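Local coordinates for YokD protein (Bacillus subtilis, PDB 2NYG), which binds coenzyme A, belongs to the antibiotic N-acetyltransferase family and may contribute to antibiotic resistance, at the interface of chains A and B. Residues are numbered along the deposited sequence; one frame, centred on the assembly and turned at random. Chains: chain A/B, YokD protein.

The interface of chains A and B. Residues chain A 6, 9-11, 44; chain B 85-87, 90.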
loop_
_atom_site.group_PDB
_atom_site.type_symbol
_atom_site.label_atom_id
_atom_site.label_comp_id
_atom_site.label_asym_id
_atom_site.label_seq_id
_atom_site.Cartn_x
_atom_site.Cartn_y
_atom_site.Cartn_z
ATOM N N VAL A 6 9.173 -18.475 -3.034
ATOM C CA VAL A 6 10.184 -18.591 -4.085
ATOM C C VAL A 6 10.609 -20.039 -4.366
ATOM O O VAL A 6 11.019 -20.378 -5.482
ATOM C CB VAL A 6 11.450 -17.758 -3.731
ATOM C CG1 VAL A 6 12.516 -17.934 -4.789
ATOM C CG2 VAL A 6 11.092 -16.302 -3.601
ATOM N N THR A 9 7.976 -22.215 -6.407
ATOM C CA THR A 9 7.782 -21.683 -7.756
ATOM C C THR A 9 8.762 -22.266 -8.771
ATOM O O THR A 9 9.965 -22.022 -8.705
ATOM C CB THR A 9 7.920 -20.142 -7.777
ATOM O OG1 THR A 9 7.098 -19.575 -6.752
ATOM C CG2 THR A 9 7.472 -19.590 -9.118
ATOM N N THR A 10 8.230 -23.027 -9.719
ATOM C CA THR A 10 9.023 -23.666 -10.765
ATOM C C THR A 10 9.871 -22.623 -11.510
ATOM O O THR A 10 11.094 -22.723 -11.546
ATOM C CB THR A 10 8.068 -24.474 -11.732
ATOM O OG1 THR A 10 8.797 -24.978 -12.865
ATOM C CG2 THR A 10 6.902 -23.598 -12.184
ATOM N N PHE A 11 9.218 -21.619 -12.089
ATOM C CA PHE A 11 9.903 -20.543 -12.806
ATOM C C PHE A 11 9.156 -19.256 -12.445
ATOM O O PHE A 11 8.005 -19.307 -12.019
ATOM C CB PHE A 11 9.858 -20.788 -14.319
ATOM N N TRP A 44 5.917 -16.898 -6.899
ATOM C CA TRP A 44 6.726 -15.695 -7.012
ATOM C C TRP A 44 6.528 -14.984 -8.337
ATOM O O TRP A 44 6.671 -15.598 -9.393
ATOM C CB TRP A 44 8.218 -16.012 -6.870
ATOM C CG TRP A 44 9.036 -14.754 -6.781
ATOM C CD1 TRP A 44 9.015 -13.855 -5.768
ATOM C CD2 TRP A 44 9.908 -14.206 -7.781
ATOM N NE1 TRP A 44 9.808 -12.779 -6.062
ATOM C CE2 TRP A 44 10.368 -12.966 -7.295
ATOM C CE3 TRP A 44 10.338 -14.638 -9.042
ATOM C CZ2 TRP A 44 11.237 -12.145 -8.022
ATOM C CZ3 TRP A 44 11.205 -13.821 -9.769
ATOM C CH2 TRP A 44 11.643 -12.588 -9.254
ATOM N N PRO B 85 17.400 -15.724 -1.813
ATOM C CA PRO B 85 18.114 -15.811 -3.084
ATOM C C PRO B 85 17.073 -16.190 -4.124
ATOM O O PRO B 85 15.874 -16.112 -3.863
ATOM C CB PRO B 85 19.109 -16.947 -2.850
ATOM C CG PRO B 85 19.325 -16.921 -1.376
ATOM C CD PRO B 85 17.935 -16.702 -0.851
ATOM N N VAL B 86 17.539 -16.622 -5.289
ATOM C CA VAL B 86 16.672 -17.016 -6.384
ATOM C C VAL B 86 17.506 -17.827 -7.358
ATOM O O VAL B 86 18.651 -17.472 -7.656
ATOM C CB VAL B 86 16.080 -15.769 -7.079
ATOM C CG1 VAL B 86 15.896 -16.010 -8.562
ATOM C CG2 VAL B 86 14.755 -15.422 -6.444
ATOM N N PRO B 87 16.948 -18.936 -7.864
ATOM C CA PRO B 87 17.679 -19.786 -8.809
ATOM C C PRO B 87 18.467 -18.978 -9.843
ATOM O O PRO B 87 17.990 -17.963 -10.348
ATOM C CB PRO B 87 16.566 -20.626 -9.432
ATOM C CG PRO B 87 15.607 -20.799 -8.277
ATOM C CD PRO B 87 15.561 -19.408 -7.686
ATOM N N TRP B 90 16.990 -18.159 -13.227
ATOM C CA TRP B 90 15.965 -17.123 -13.304
ATOM C C TRP B 90 16.509 -15.712 -13.558
ATOM O O TRP B 90 15.754 -14.813 -13.921
ATOM C CB TRP B 90 15.178 -17.065 -11.995
ATOM C CG TRP B 90 14.422 -18.298 -11.608
ATOM C CD1 TRP B 90 14.422 -19.507 -12.239
ATOM C CD2 TRP B 90 13.488 -18.411 -10.526
ATOM N NE1 TRP B 90 13.539 -20.362 -11.627
ATOM C CE2 TRP B 90 12.950 -19.713 -10.572
ATOM C CE3 TRP B 90 13.047 -17.531 -9.524
ATOM C CZ2 TRP B 90 11.985 -20.162 -9.650
ATOM C CZ3 TRP B 90 12.088 -17.976 -8.607
ATOM C CH2 TRP B 90 11.569 -19.279 -8.680
#
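The N-terminal helix 3-7 of chain A, the loop that follows it and the coenzyme A-binding loop at A:Trp44 meet loop 85-87 and the 3-10 helix 88-90 of chain B, forming part of the two-fold interface of this homodimeric antibiotic N-acetyltransferase. B:Trp90 is the main intruder, pushing the six-membered half of its indole between A:Val6, A:Thr9 and A:Trp44. With CG anti to its carbonyl carbon (chi1 -62°), the indole reaches across to the chain A backbone. There the carbonyl O of A:Thr9 lies in the ring plane, at the edge formed by CZ2 and CH2 of B:Trp90, while the A:Val6 carbonyl O is 3.4 Å from that CH2. NE1 of the B:Trp90 indole makes a weak, bent hydrogen bond to the carbonyl O of A:Thr10 (3.4 Å, 128° at H). The A:Phe11 backbone packs over the rim of one indole face, and CD of B:Pro87, from the tryptophan's own chain, over the other. The benzo portions of A:Trp44 and B:Trp90 touch as the two side chains run past each other in opposite directions, CE3 of A:Trp44 lying 3.8 Å from CZ3 of B:Trp90. OG1 of A:Thr9 accepts a hydrogen bond from the A:Trp44 backbone N (2.9 Å, 164° at H), tying the N-terminal segment to the coenzyme A-binding loop. Beside the indole, CG1 of A:Val6, anti to the backbone N, touches both CZ3 of B:Trp90 and CG2 of B:Val86, the two valine side chains crossing at roughly a right angle.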